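Apical membrane antigen 1 (Babesia divergens, PDB 4APM) probably takes part in forming the moving junction through which this apicomplexan parasite invades host cells, as a calcium-binding membrane antigen. Local coordinates at residues A[19-24]-A[216-221]; A[37-42]-A[138-143]; A[58-63]-A[189-194]; A[153-158]-A[199-204]; A[237-242]-A[371-376]. All blocks are in the same frame, centred on the assembly; numbering follows the deposited sequence.

Contact 1. Residues A[19-24]-A[216-221]; sequences FDLAKS and NCPMYP
Pro218 meets Phe19 and Leu21 with different parts of its pyrrolidine ring. Its CB lies 3.5 Å from Phe19 CE1, with CD1 of the same ring close behind; the approach to the aromatic ring is oblique, and the ring and the proline run past one another, pointing opposite ways. CB of Phe19 points away from the 216-221 segment, but CG is set anti to the carbonyl carbon, beside the backbone N (chi1 -71°), and the CD1/CE1 side of the ring comes back to Pro218. Further round the proline, Leu21 CD2 sits 3.8 Å from Pro218 CD and just as close to CG. Both backbones bend sharply here: Asp20 and Pro218 are each the centre of an inverse gamma turn, and Asp20 is also the N-cap residue of the short helix 21-24, its carbonyl O accepting from Lys23 N and Ser24 N. From the end of that one-turn helix Ser24 CB comes 3.3 Å from Asn216 O, at the end of helix 213-216. Ser24 OG is engaged instead by Lys18 O. Cys217 SG, 4.2 Å from Ser24 O, forms the disulfide to Cys51, while Val348 and Thr346 pack against Pro218 and Phe19, respectively.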
# COMPACT_ATOMS: atom_id res chain seq x y z
N PHE A 19 3.60 7.31 -5.51
CA PHE A 19 4.33 6.62 -4.46
C PHE A 19 4.58 7.58 -3.29
O PHE A 19 4.96 7.18 -2.19
CB PHE A 19 5.63 6.02 -5.03
CG PHE A 19 5.38 4.84 -5.93
CD1 PHE A 19 5.15 3.57 -5.39
CD2 PHE A 19 5.24 5.01 -7.31
CE1 PHE A 19 4.79 2.49 -6.21
CE2 PHE A 19 4.93 3.92 -8.14
CZ PHE A 19 4.70 2.66 -7.59
N ASP A 20 4.32 8.85 -3.53
CA ASP A 20 4.37 9.84 -2.49
C ASP A 20 3.04 9.79 -1.72
O ASP A 20 2.11 10.57 -1.99
CB ASP A 20 4.63 11.22 -3.08
CG ASP A 20 4.92 12.28 -2.02
OD1 ASP A 20 4.69 12.03 -0.81
OD2 ASP A 20 5.37 13.37 -2.42
N LEU A 21 2.97 8.82 -0.80
CA LEU A 21 1.76 8.52 -0.06
C LEU A 21 1.25 9.66 0.86
O LEU A 21 0.04 9.74 1.12
CB LEU A 21 1.93 7.19 0.70
CG LEU A 21 1.80 5.96 -0.24
CD1 LEU A 21 2.34 4.71 0.41
CD2 LEU A 21 0.34 5.74 -0.63
N ALA A 22 2.14 10.56 1.30
CA ALA A 22 1.71 11.80 1.98
C ALA A 22 0.75 12.62 1.09
O ALA A 22 -0.20 13.23 1.58
CB ALA A 22 2.91 12.66 2.41
N LYS A 23 1.03 12.66 -0.21
CA LYS A 23 0.13 13.35 -1.17
C LYS A 23 -1.03 12.50 -1.67
O LYS A 23 -2.14 12.98 -1.71
CB LYS A 23 0.88 13.87 -2.39
CG LYS A 23 2.04 14.81 -2.11
CD LYS A 23 2.40 15.49 -3.43
CE LYS A 23 3.85 15.93 -3.48
NZ LYS A 23 4.16 17.00 -2.49
N SER A 24 -0.74 11.29 -2.18
CA SER A 24 -1.78 10.48 -2.83
C SER A 24 -2.78 9.85 -1.85
O SER A 24 -3.95 9.67 -2.18
CB SER A 24 -1.15 9.38 -3.65
OG SER A 24 -0.35 8.56 -2.83
N ASN A 216 -4.09 6.81 -9.29
CA ASN A 216 -3.44 7.85 -8.45
C ASN A 216 -2.73 7.28 -7.22
O ASN A 216 -2.00 7.99 -6.53
CB ASN A 216 -4.49 8.88 -8.01
CG ASN A 216 -4.85 9.86 -9.12
OD1 ASN A 216 -4.12 10.02 -10.09
ND2 ASN A 216 -5.97 10.55 -8.96
N CYS A 217 -3.01 6.02 -6.91
CA CYS A 217 -2.52 5.36 -5.70
C CYS A 217 -1.63 4.20 -6.15
O CYS A 217 -1.91 3.60 -7.19
CB CYS A 217 -3.71 4.80 -4.91
SG CYS A 217 -4.78 6.02 -4.13
N PRO A 218 -0.60 3.86 -5.37
CA PRO A 218 0.26 2.74 -5.77
C PRO A 218 -0.34 1.39 -5.36
O PRO A 218 0.12 0.78 -4.40
CB PRO A 218 1.54 3.00 -4.96
CG PRO A 218 1.03 3.63 -3.69
CD PRO A 218 -0.07 4.54 -4.16
N MET A 219 -1.31 0.89 -6.13
CA MET A 219 -2.08 -0.30 -5.73
C MET A 219 -1.37 -1.61 -6.03
O MET A 219 -1.72 -2.64 -5.47
CB MET A 219 -3.47 -0.29 -6.38
CG MET A 219 -4.28 0.97 -6.08
SD MET A 219 -4.41 1.36 -4.31
CE MET A 219 -5.09 -0.16 -3.69
N TYR A 220 -0.33 -1.57 -6.87
CA TYR A 220 0.31 -2.82 -7.29
C TYR A 220 1.80 -2.86 -7.08
O TYR A 220 2.51 -1.91 -7.42
CB TYR A 220 -0.07 -3.17 -8.75
CG TYR A 220 -1.54 -3.00 -9.01
CD1 TYR A 220 -2.48 -3.86 -8.44
CD2 TYR A 220 -2.02 -1.90 -9.71
CE1 TYR A 220 -3.84 -3.66 -8.61
CE2 TYR A 220 -3.38 -1.69 -9.90
CZ TYR A 220 -4.28 -2.57 -9.35
OH TYR A 220 -5.64 -2.35 -9.53
N PRO A 221 2.31 -3.99 -6.56
CA PRO A 221 3.74 -4.22 -6.61
C PRO A 221 4.28 -3.97 -8.05
O PRO A 221 3.62 -4.35 -9.03
CB PRO A 221 3.87 -5.71 -6.24
CG PRO A 221 2.66 -6.00 -5.43
CD PRO A 221 1.57 -5.18 -6.09

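Contact 2. Residues A[37-42]-A[138-143]; sequences ERVGAT and PASDTA
Asp141 reaches Val39 and Gly40 with its whole side chain, and nearly every atom of it has a partner. Its CB points toward the 37-42 segment and rests 3.7 Å from Val39 CG2. That methyl also touches Ser140 OG, at 3.3 Å. CG stands anti to the backbone N (chi1 177°) and lies 3.6 Å from Gly40 N. Beyond it the carboxylate divides its work. OD2 accepts a hydrogen bond from Gly40 N at 2.7 Å, met on its anti side and 22° out of the carboxylate plane; the bond is short but bent, with an angle of 133° at the hydrogen. OD1 turns back to its own segment and takes Ala143 N at 3.0 Å in an Asx turn, a straighter bond whose donor stands above the carboxylate plane. The residue gripped across the contact, Gly40, follows strand 35-39 in the type II' turn from Val39 to Thr42, the tight reversal of the beta hairpin that returns as strand 42-46. The phi/psi pair of Gly40 would press any CB against the carbonyl O of Val39, which by itself calls for glycine, and the Gly40 N-H points out of the turn to the acid. The partner loop makes a type I turn of its own from Pro138 to Asp141. Thr144 adds a second link, its OG1 bonding to Arg38 O. With one main-chain N-H on each oxygen, the carboxylate joins the hairpin tip to the fold of its own loop, and the two donors would be expected to favour its charged form.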
# COMPACT_ATOMS: atom_id res chain seq x y z
N GLU A 37 -14.32 15.12 13.39
CA GLU A 37 -15.58 15.81 13.13
C GLU A 37 -16.48 15.80 14.35
O GLU A 37 -16.56 14.79 15.10
CB GLU A 37 -16.32 15.22 11.93
CG GLU A 37 -15.50 15.16 10.66
CD GLU A 37 -15.26 16.53 10.05
OE1 GLU A 37 -16.06 17.46 10.33
OE2 GLU A 37 -14.27 16.68 9.30
N ARG A 38 -17.12 16.95 14.56
CA ARG A 38 -18.11 17.10 15.60
C ARG A 38 -19.37 16.38 15.18
O ARG A 38 -19.87 16.57 14.07
CB ARG A 38 -18.37 18.60 15.89
CG ARG A 38 -19.66 18.87 16.67
CD ARG A 38 -19.59 20.13 17.54
NE ARG A 38 -19.05 21.27 16.81
CZ ARG A 38 -18.03 22.01 17.23
NH1 ARG A 38 -17.46 21.76 18.41
NH2 ARG A 38 -17.60 23.03 16.50
N VAL A 39 -19.85 15.52 16.07
CA VAL A 39 -21.19 14.97 15.98
C VAL A 39 -22.01 15.40 17.21
O VAL A 39 -21.99 14.75 18.26
CB VAL A 39 -21.15 13.44 15.82
CG1 VAL A 39 -20.10 12.83 16.72
CG2 VAL A 39 -22.51 12.83 16.08
N GLY A 40 -22.70 16.54 17.08
CA GLY A 40 -23.33 17.17 18.22
C GLY A 40 -22.34 18.04 18.97
O GLY A 40 -21.84 19.02 18.42
N ALA A 41 -22.05 17.68 20.20
CA ALA A 41 -21.11 18.44 21.03
C ALA A 41 -19.70 17.86 20.99
O ALA A 41 -18.73 18.55 21.31
CB ALA A 41 -21.61 18.50 22.47
N THR A 42 -19.58 16.58 20.63
CA THR A 42 -18.30 15.86 20.72
C THR A 42 -17.50 15.87 19.41
O THR A 42 -18.06 15.94 18.30
CB THR A 42 -18.47 14.40 21.21
OG1 THR A 42 -19.79 14.21 21.74
CG2 THR A 42 -17.45 14.08 22.28
N PRO A 138 -24.73 9.67 10.38
CA PRO A 138 -25.07 9.24 11.75
C PRO A 138 -26.41 9.80 12.24
O PRO A 138 -26.63 11.01 12.17
CB PRO A 138 -23.91 9.81 12.59
CG PRO A 138 -22.82 10.09 11.64
CD PRO A 138 -23.47 10.43 10.33
N ALA A 139 -27.26 8.92 12.76
CA ALA A 139 -28.59 9.29 13.27
C ALA A 139 -28.54 10.40 14.32
O ALA A 139 -29.30 11.37 14.25
CB ALA A 139 -29.29 8.06 13.85
N SER A 140 -27.62 10.27 15.26
CA SER A 140 -27.56 11.17 16.41
C SER A 140 -27.38 12.64 16.03
O SER A 140 -27.67 13.53 16.83
CB SER A 140 -26.46 10.74 17.37
OG SER A 140 -25.19 10.97 16.80
N ASP A 141 -26.90 12.89 14.81
CA ASP A 141 -26.71 14.25 14.35
C ASP A 141 -26.67 14.30 12.84
O ASP A 141 -25.71 13.84 12.22
CB ASP A 141 -25.44 14.86 14.94
CG ASP A 141 -25.16 16.25 14.41
OD1 ASP A 141 -26.00 16.77 13.65
OD2 ASP A 141 -24.12 16.83 14.78
N THR A 142 -27.69 14.93 12.27
CA THR A 142 -27.99 14.80 10.85
C THR A 142 -27.16 15.78 10.02
O THR A 142 -27.16 15.71 8.79
CB THR A 142 -29.51 14.94 10.57
OG1 THR A 142 -29.80 16.21 9.97
CG2 THR A 142 -30.33 14.81 11.87
N ALA A 143 -26.43 16.67 10.69
CA ALA A 143 -25.56 17.62 10.00
C ALA A 143 -24.06 17.32 10.16
O ALA A 143 -23.22 18.10 9.70
CB ALA A 143 -25.85 19.05 10.46

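Contact 3. Residues A[58-63]-A[189-194]; sequences INLGNN and LCMEPM
Ile58, Asn59 and Leu60 pair with Pro193, Glu192 and Met191 in a two-stranded antiparallel sheet formed by strands 56-60 and 191-195. Asn59 and Glu192 are the hydrogen-bonded pair: Asn59 N gives to Glu192 O at 2.8 Å, and Glu192 N returns a longer bond of 3.3 Å to Asn59 O. The face carrying Ile58, Leu60, Met191 and Pro193 is buried and apolar. There Ile58 uses both branches, CG2 crossing over Met191 CB at 3.8 Å and CD1 lying against Pro193 CB, while Leu60 CD2 packs beside Met191 CB, their side chains pointing the same way. Phe66 and Tyr30 continue this packing, on Ile58 and Pro193 respectively. The opposite face, with Asn59 and Glu192, is partly exposed, and there a single water bridges the two side chains. Past Leu60 the pairing ends in a weak, bent bond of 2.7 Å from Gly61 N to Cys190 O, where the chain enters a type I turn. On the wetter face Asn59 ND2 works twice: it donates a weak hydrogen bond to Met194 SD, 3.3 Å away and almost straight at 167°, and a second to a water at 2.8 Å that in turn donates a hydrogen bond to Glu192 OE2.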
# COMPACT_ATOMS: atom_id res chain seq x y z
N ILE A 58 -8.92 -6.30 10.30
CA ILE A 58 -8.72 -6.07 11.72
C ILE A 58 -8.91 -7.38 12.45
O ILE A 58 -9.98 -7.99 12.34
CB ILE A 58 -9.71 -5.00 12.25
CG1 ILE A 58 -9.73 -3.75 11.34
CG2 ILE A 58 -9.36 -4.65 13.69
CD1 ILE A 58 -8.41 -2.99 11.23
N ASN A 59 -7.86 -7.84 13.13
CA ASN A 59 -7.93 -9.04 13.99
C ASN A 59 -8.63 -8.73 15.33
O ASN A 59 -8.27 -7.79 16.04
CB ASN A 59 -6.53 -9.59 14.28
CG ASN A 59 -5.85 -10.16 13.06
OD1 ASN A 59 -6.52 -10.61 12.11
ND2 ASN A 59 -4.51 -10.16 13.06
N LEU A 60 -9.63 -9.54 15.68
CA LEU A 60 -10.43 -9.25 16.87
C LEU A 60 -10.11 -10.20 18.04
O LEU A 60 -9.80 -11.37 17.83
CB LEU A 60 -11.92 -9.26 16.53
CG LEU A 60 -12.32 -8.25 15.45
CD1 LEU A 60 -13.84 -8.28 15.24
CD2 LEU A 60 -11.86 -6.84 15.84
N GLY A 61 -10.17 -9.66 19.26
CA GLY A 61 -9.97 -10.44 20.48
C GLY A 61 -10.84 -11.69 20.58
O GLY A 61 -10.38 -12.74 21.02
N ASN A 62 -12.09 -11.59 20.14
CA ASN A 62 -12.99 -12.74 20.16
C ASN A 62 -12.80 -13.67 18.98
O ASN A 62 -13.55 -14.62 18.81
CB ASN A 62 -14.47 -12.29 20.27
CG ASN A 62 -14.97 -11.58 19.01
OD1 ASN A 62 -14.26 -11.48 18.01
ND2 ASN A 62 -16.23 -11.14 19.04
N ASN A 63 -11.78 -13.41 18.16
CA ASN A 63 -11.51 -14.21 16.95
C ASN A 63 -12.62 -14.24 15.89
O ASN A 63 -12.56 -15.04 14.95
CB ASN A 63 -11.06 -15.62 17.31
CG ASN A 63 -9.58 -15.70 17.62
OD1 ASN A 63 -9.14 -15.34 18.72
ND2 ASN A 63 -8.78 -16.11 16.63
N LEU A 189 -13.12 -5.78 21.47
CA LEU A 189 -12.48 -4.46 21.64
C LEU A 189 -10.97 -4.54 21.73
O LEU A 189 -10.28 -3.51 21.80
CB LEU A 189 -13.04 -3.72 22.86
CG LEU A 189 -14.49 -3.21 22.78
CD1 LEU A 189 -15.02 -2.78 24.15
CD2 LEU A 189 -14.64 -2.10 21.75
N CYS A 190 -10.45 -5.76 21.77
CA CYS A 190 -9.01 -5.97 21.72
C CYS A 190 -8.65 -6.28 20.29
O CYS A 190 -9.08 -7.29 19.74
CB CYS A 190 -8.63 -7.14 22.62
SG CYS A 190 -6.88 -7.59 22.51
N MET A 191 -7.91 -5.39 19.65
CA MET A 191 -7.78 -5.47 18.19
C MET A 191 -6.49 -4.88 17.65
O MET A 191 -5.88 -3.99 18.26
CB MET A 191 -9.01 -4.83 17.51
CG MET A 191 -9.09 -3.32 17.63
SD MET A 191 -10.60 -2.62 16.91
CE MET A 191 -11.81 -3.05 18.15
N GLU A 192 -6.07 -5.39 16.50
CA GLU A 192 -5.05 -4.75 15.69
C GLU A 192 -5.25 -5.03 14.22
O GLU A 192 -5.77 -6.09 13.87
CB GLU A 192 -3.66 -5.23 16.11
CG GLU A 192 -3.48 -6.73 16.14
CD GLU A 192 -2.11 -7.10 16.65
OE1 GLU A 192 -1.63 -6.42 17.58
OE2 GLU A 192 -1.49 -8.01 16.09
N PRO A 193 -4.80 -4.11 13.35
CA PRO A 193 -4.81 -4.34 11.89
C PRO A 193 -3.78 -5.37 11.47
O PRO A 193 -2.72 -5.45 12.07
CB PRO A 193 -4.40 -2.97 11.31
CG PRO A 193 -4.45 -2.00 12.48
CD PRO A 193 -4.21 -2.82 13.70
N MET A 194 -4.08 -6.12 10.42
CA MET A 194 -3.03 -6.81 9.71
C MET A 194 -3.22 -6.86 8.20
O MET A 194 -4.31 -6.67 7.70
CB MET A 194 -2.71 -8.18 10.33
CG MET A 194 -3.69 -9.31 10.08
SD MET A 194 -2.85 -10.92 10.28
CE MET A 194 -2.49 -11.31 8.56
O HOH W 1 -2.77 -10.29 15.27

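Contact 4. Residues A[153-158]-A[199-204]; sequences DAKEEM and DAHLYY
The beta hairpin of strands 150-153 and 158-161 turns through residues 154-157, and Asp153 and Ala154 at its start lie against His201 and Leu202 at the beginning of strand 202-205. Asp153 and Leu202 form an antiparallel non-hydrogen-bonded pair, and beside them Ala154 N donates to His201 O at 3.0 Å with a nearly straight 165° angle. The acid organises the turn itself. Its OD1 accepts from Lys155 N, met nearly along its C-O axis, and from Glu156 N, which stands far above the carboxylate plane; both bonds are 2.9 Å long. The same oxygen lies in the plane of the His201 ring at its edge, 3.0 Å from CD2, with the carboxylate turned 50° from the ring. Lys155 supplies a second partner to the imidazole: its CD sits over one face, offset toward the rim, in a CH-pi contact 4.0 Å from the centroid. Leu202 CD1 packs 3.6 Å from Asp153 CG, and Ala154 CB meets the edge of the Tyr203 ring at CE1. Glu157 and Met158 both face Asp153 in a G1 bulge that completes the reversal. In the five-stranded antiparallel sheet, strand 202-205 lies between 150-153 and 53-54, backbone hydrogen bonds linking Tyr203 to Tyr152 and Tyr204 to Val53, while Val57 of strand 56-60 packs on Leu202.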
# COMPACT_ATOMS: atom_id res chain seq x y z
N ASP A 153 -15.31 -6.08 -0.30
CA ASP A 153 -14.89 -7.46 -0.66
C ASP A 153 -15.01 -7.72 -2.18
O ASP A 153 -16.09 -7.98 -2.68
CB ASP A 153 -15.77 -8.46 0.09
CG ASP A 153 -15.33 -9.92 -0.10
OD1 ASP A 153 -14.64 -10.24 -1.10
OD2 ASP A 153 -15.73 -10.74 0.76
N ALA A 154 -13.90 -7.70 -2.89
CA ALA A 154 -13.93 -7.84 -4.34
C ALA A 154 -14.25 -9.28 -4.80
O ALA A 154 -14.65 -9.51 -5.94
CB ALA A 154 -12.61 -7.36 -4.94
N LYS A 155 -14.07 -10.25 -3.90
CA LYS A 155 -14.33 -11.65 -4.22
C LYS A 155 -15.84 -11.89 -4.14
O LYS A 155 -16.43 -12.44 -5.06
CB LYS A 155 -13.58 -12.57 -3.24
CG LYS A 155 -13.32 -13.99 -3.73
CD LYS A 155 -12.69 -14.84 -2.62
CE LYS A 155 -12.54 -16.30 -3.03
NZ LYS A 155 -12.72 -17.26 -1.89
N GLU A 156 -16.46 -11.47 -3.05
CA GLU A 156 -17.89 -11.62 -2.89
C GLU A 156 -18.66 -10.44 -3.55
O GLU A 156 -19.88 -10.44 -3.58
CB GLU A 156 -18.27 -11.72 -1.41
CG GLU A 156 -17.71 -12.92 -0.66
CD GLU A 156 -18.02 -14.24 -1.36
OE1 GLU A 156 -19.20 -14.49 -1.71
OE2 GLU A 156 -17.05 -15.01 -1.58
N GLU A 157 -17.92 -9.44 -4.04
CA GLU A 157 -18.49 -8.16 -4.51
C GLU A 157 -19.53 -7.56 -3.58
O GLU A 157 -20.65 -7.29 -3.98
CB GLU A 157 -19.04 -8.30 -5.92
CG GLU A 157 -17.97 -8.59 -6.97
CD GLU A 157 -18.54 -8.83 -8.35
OE1 GLU A 157 -19.77 -9.00 -8.48
OE2 GLU A 157 -17.77 -8.85 -9.32
N MET A 158 -19.13 -7.35 -2.33
CA MET A 158 -20.01 -6.86 -1.30
C MET A 158 -19.32 -5.71 -0.60
O MET A 158 -18.11 -5.74 -0.35
CB MET A 158 -20.31 -7.97 -0.29
CG MET A 158 -21.16 -9.12 -0.84
SD MET A 158 -22.88 -8.66 -1.22
CE MET A 158 -23.54 -8.28 0.40
N ASP A 199 -6.69 -12.40 2.30
CA ASP A 199 -7.72 -11.39 2.18
C ASP A 199 -7.28 -10.25 1.28
O ASP A 199 -7.70 -9.10 1.46
CB ASP A 199 -8.20 -10.94 3.55
CG ASP A 199 -9.28 -11.87 4.12
OD1 ASP A 199 -10.07 -12.43 3.31
OD2 ASP A 199 -9.36 -12.05 5.35
N ALA A 200 -6.40 -10.56 0.33
CA ALA A 200 -5.80 -9.51 -0.48
C ALA A 200 -6.90 -8.78 -1.26
O ALA A 200 -6.68 -7.72 -1.81
CB ALA A 200 -4.79 -10.09 -1.43
N HIS A 201 -8.08 -9.36 -1.28
CA HIS A 201 -9.15 -8.93 -2.18
C HIS A 201 -10.07 -8.00 -1.43
O HIS A 201 -11.04 -7.49 -1.98
CB HIS A 201 -9.93 -10.17 -2.71
CG HIS A 201 -10.49 -11.07 -1.61
ND1 HIS A 201 -9.71 -11.92 -0.90
CD2 HIS A 201 -11.79 -11.20 -1.09
CE1 HIS A 201 -10.47 -12.57 0.02
NE2 HIS A 201 -11.73 -12.12 -0.09
N LEU A 202 -9.78 -7.79 -0.15
CA LEU A 202 -10.48 -6.82 0.68
C LEU A 202 -9.82 -5.44 0.59
O LEU A 202 -8.58 -5.33 0.54
CB LEU A 202 -10.52 -7.29 2.14
CG LEU A 202 -11.72 -8.10 2.65
CD1 LEU A 202 -12.27 -9.11 1.65
CD2 LEU A 202 -11.42 -8.78 3.98
N TYR A 203 -10.65 -4.40 0.55
CA TYR A 203 -10.18 -3.01 0.52
C TYR A 203 -10.78 -2.26 1.69
O TYR A 203 -11.98 -2.05 1.73
CB TYR A 203 -10.66 -2.33 -0.75
CG TYR A 203 -10.12 -2.91 -2.02
CD1 TYR A 203 -10.59 -4.13 -2.51
CD2 TYR A 203 -9.15 -2.23 -2.74
CE1 TYR A 203 -10.09 -4.66 -3.66
CE2 TYR A 203 -8.67 -2.73 -3.92
CZ TYR A 203 -9.15 -3.94 -4.37
OH TYR A 203 -8.64 -4.45 -5.53
N TYR A 204 -9.94 -1.87 2.64
CA TYR A 204 -10.35 -0.98 3.75
C TYR A 204 -10.14 0.46 3.32
O TYR A 204 -9.07 0.83 2.83
CB TYR A 204 -9.51 -1.28 4.99
CG TYR A 204 -9.96 -0.57 6.26
CD1 TYR A 204 -9.60 0.76 6.51
CD2 TYR A 204 -10.69 -1.24 7.23
CE1 TYR A 204 -10.00 1.39 7.69
CE2 TYR A 204 -11.11 -0.61 8.40
CZ TYR A 204 -10.76 0.71 8.62
OH TYR A 204 -11.15 1.33 9.76

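Contact 5. Residues A[237-242]-A[371-376]; sequences AIESAF and PRPRSR
Pro371 packs against Ala237 and Glu239 mainly by van der Waals contact. Its ring touches all three residues 237-239: CD is 4.0 Å from Ala237 CB, and CB is 3.7 Å from Glu239 CA. Glu239 CB also touches Pro371 CB, so the aliphatic start of the acid belongs to the same patch. Chi1 of Glu239 (61°) sets CG between N and the carbonyl carbon, and the chain is extended beyond it; the side chain crosses Pro373 obliquely, and OE1 touches Pro373 CB at 3.1 Å. A weaker polar component comes from the main chain, where Pro371 CA directs a CA-H...O contact at Ala237 O, 3.4 Å long with 152° at the hydrogen, and Pro371 CG approaches Ile238 O at 3.8 Å. The two segments leave neighbouring parallel strands of the mixed sheet, 234-237 and 367-368, joined by backbone bonding between Ala237 and Tyr368. Among charged groups, Glu239 OE2 is 5.6 Å from Arg374 NE, too far for a salt bridge, though the opposite charges may attract weakly, and it lies close to the like-charged Glu331. The CB of Arg372 points away from the 237-242 segment; its NH1 forms a salt bridge with Glu385, and Tyr368 makes a cation-pi contact with it.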
# COMPACT_ATOMS: atom_id res chain seq x y z
N ALA A 237 19.34 3.10 -5.28
CA ALA A 237 18.55 2.32 -4.33
C ALA A 237 18.52 3.00 -2.96
O ALA A 237 19.56 3.44 -2.44
CB ALA A 237 19.12 0.91 -4.20
N ILE A 238 17.32 3.06 -2.37
CA ILE A 238 17.12 3.67 -1.05
C ILE A 238 17.53 2.69 0.05
O ILE A 238 17.16 1.51 0.02
CB ILE A 238 15.65 4.11 -0.85
CG1 ILE A 238 15.36 5.37 -1.63
CG2 ILE A 238 15.33 4.35 0.62
CD1 ILE A 238 13.89 5.58 -1.90
N GLU A 239 18.27 3.19 1.05
CA GLU A 239 18.76 2.36 2.16
C GLU A 239 17.61 1.86 3.03
O GLU A 239 16.58 2.52 3.18
CB GLU A 239 19.75 3.14 3.02
CG GLU A 239 19.14 4.38 3.65
CD GLU A 239 20.00 4.99 4.73
OE1 GLU A 239 21.10 4.45 5.02
OE2 GLU A 239 19.57 6.01 5.30
N SER A 240 17.79 0.68 3.60
CA SER A 240 16.75 0.07 4.40
C SER A 240 16.60 0.83 5.69
O SER A 240 17.60 1.27 6.27
CB SER A 240 17.13 -1.38 4.69
OG SER A 240 17.59 -2.00 3.52
N ALA A 241 15.36 1.01 6.15
CA ALA A 241 15.11 1.37 7.54
C ALA A 241 15.40 0.15 8.41
O ALA A 241 16.00 0.26 9.47
CB ALA A 241 13.66 1.86 7.74
N PHE A 242 14.93 -1.01 7.96
CA PHE A 242 15.37 -2.27 8.57
C PHE A 242 15.13 -3.35 7.55
O PHE A 242 14.45 -3.12 6.56
CB PHE A 242 14.65 -2.56 9.90
CG PHE A 242 13.20 -2.95 9.75
CD1 PHE A 242 12.84 -4.29 9.58
CD2 PHE A 242 12.20 -1.98 9.77
CE1 PHE A 242 11.51 -4.64 9.42
CE2 PHE A 242 10.87 -2.33 9.62
CZ PHE A 242 10.52 -3.67 9.44
N PRO A 371 22.04 0.17 -2.04
CA PRO A 371 22.06 1.42 -1.29
C PRO A 371 23.46 1.96 -1.05
O PRO A 371 24.45 1.27 -1.29
CB PRO A 371 21.44 1.01 0.04
CG PRO A 371 20.53 -0.12 -0.29
CD PRO A 371 21.26 -0.87 -1.36
N ARG A 372 23.55 3.16 -0.52
CA ARG A 372 24.81 3.62 0.07
C ARG A 372 24.56 4.21 1.47
O ARG A 372 24.52 5.43 1.65
CB ARG A 372 25.49 4.64 -0.85
CG ARG A 372 25.03 4.59 -2.29
CD ARG A 372 26.21 4.69 -3.24
NE ARG A 372 25.93 5.60 -4.35
CZ ARG A 372 26.79 5.85 -5.33
NH1 ARG A 372 27.97 5.26 -5.35
NH2 ARG A 372 26.46 6.70 -6.30
N PRO A 373 24.36 3.33 2.48
CA PRO A 373 24.10 3.85 3.82
C PRO A 373 25.37 4.38 4.47
O PRO A 373 26.47 4.03 4.06
CB PRO A 373 23.58 2.61 4.58
CG PRO A 373 24.01 1.42 3.78
CD PRO A 373 24.61 1.88 2.47
N ARG A 374 25.20 5.27 5.46
CA ARG A 374 26.28 5.59 6.39
C ARG A 374 27.01 4.31 6.82
O ARG A 374 26.37 3.34 7.21
CB ARG A 374 25.72 6.33 7.62
CG ARG A 374 25.09 7.68 7.30
CD ARG A 374 23.82 7.92 8.12
NE ARG A 374 23.29 9.26 7.89
CZ ARG A 374 23.78 10.37 8.45
NH1 ARG A 374 24.81 10.29 9.29
NH2 ARG A 374 23.25 11.55 8.17
N SER A 375 28.34 4.31 6.72
CA SER A 375 29.13 3.14 7.16
C SER A 375 30.62 3.41 7.45
O SER A 375 31.27 4.19 6.76
CB SER A 375 29.02 2.00 6.15
OG SER A 375 29.29 0.76 6.77
N ARG A 376 31.15 2.73 8.46
CA ARG A 376 32.60 2.69 8.69
C ARG A 376 33.21 1.34 8.24
O ARG A 376 34.09 0.79 8.91
CB ARG A 376 32.94 3.01 10.15
CG ARG A 376 32.65 4.46 10.53
CD ARG A 376 33.01 4.75 11.97
NE ARG A 376 32.73 6.13 12.34
CZ ARG A 376 31.59 6.55 12.88
NH1 ARG A 376 30.60 5.68 13.10
NH2 ARG A 376 31.43 7.82 13.19

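From the N terminus, 19-24 opens the loop that contact 1 closes at 216-221, joining helix 21-24 to the loop after helix 213-216; contacts 2, 3 and 4 nest within it. Contact 2 ties the 37-42 hairpin tip to the loop before strand 150-153 and closes at 138-143, before contact 3, opened by strand 56-60, closes at 189-194, so these two cross. Contact 4 runs from 153-158 to 199-204, crossing contact 3. Contact 3 holds the two-stranded sheet together and contact 4 part of the five-stranded one; strands 191-195 and 202-205 follow each other in the chain. Contact 5 comes in series after contact 1, linking loops of the seven-stranded mixed sheet.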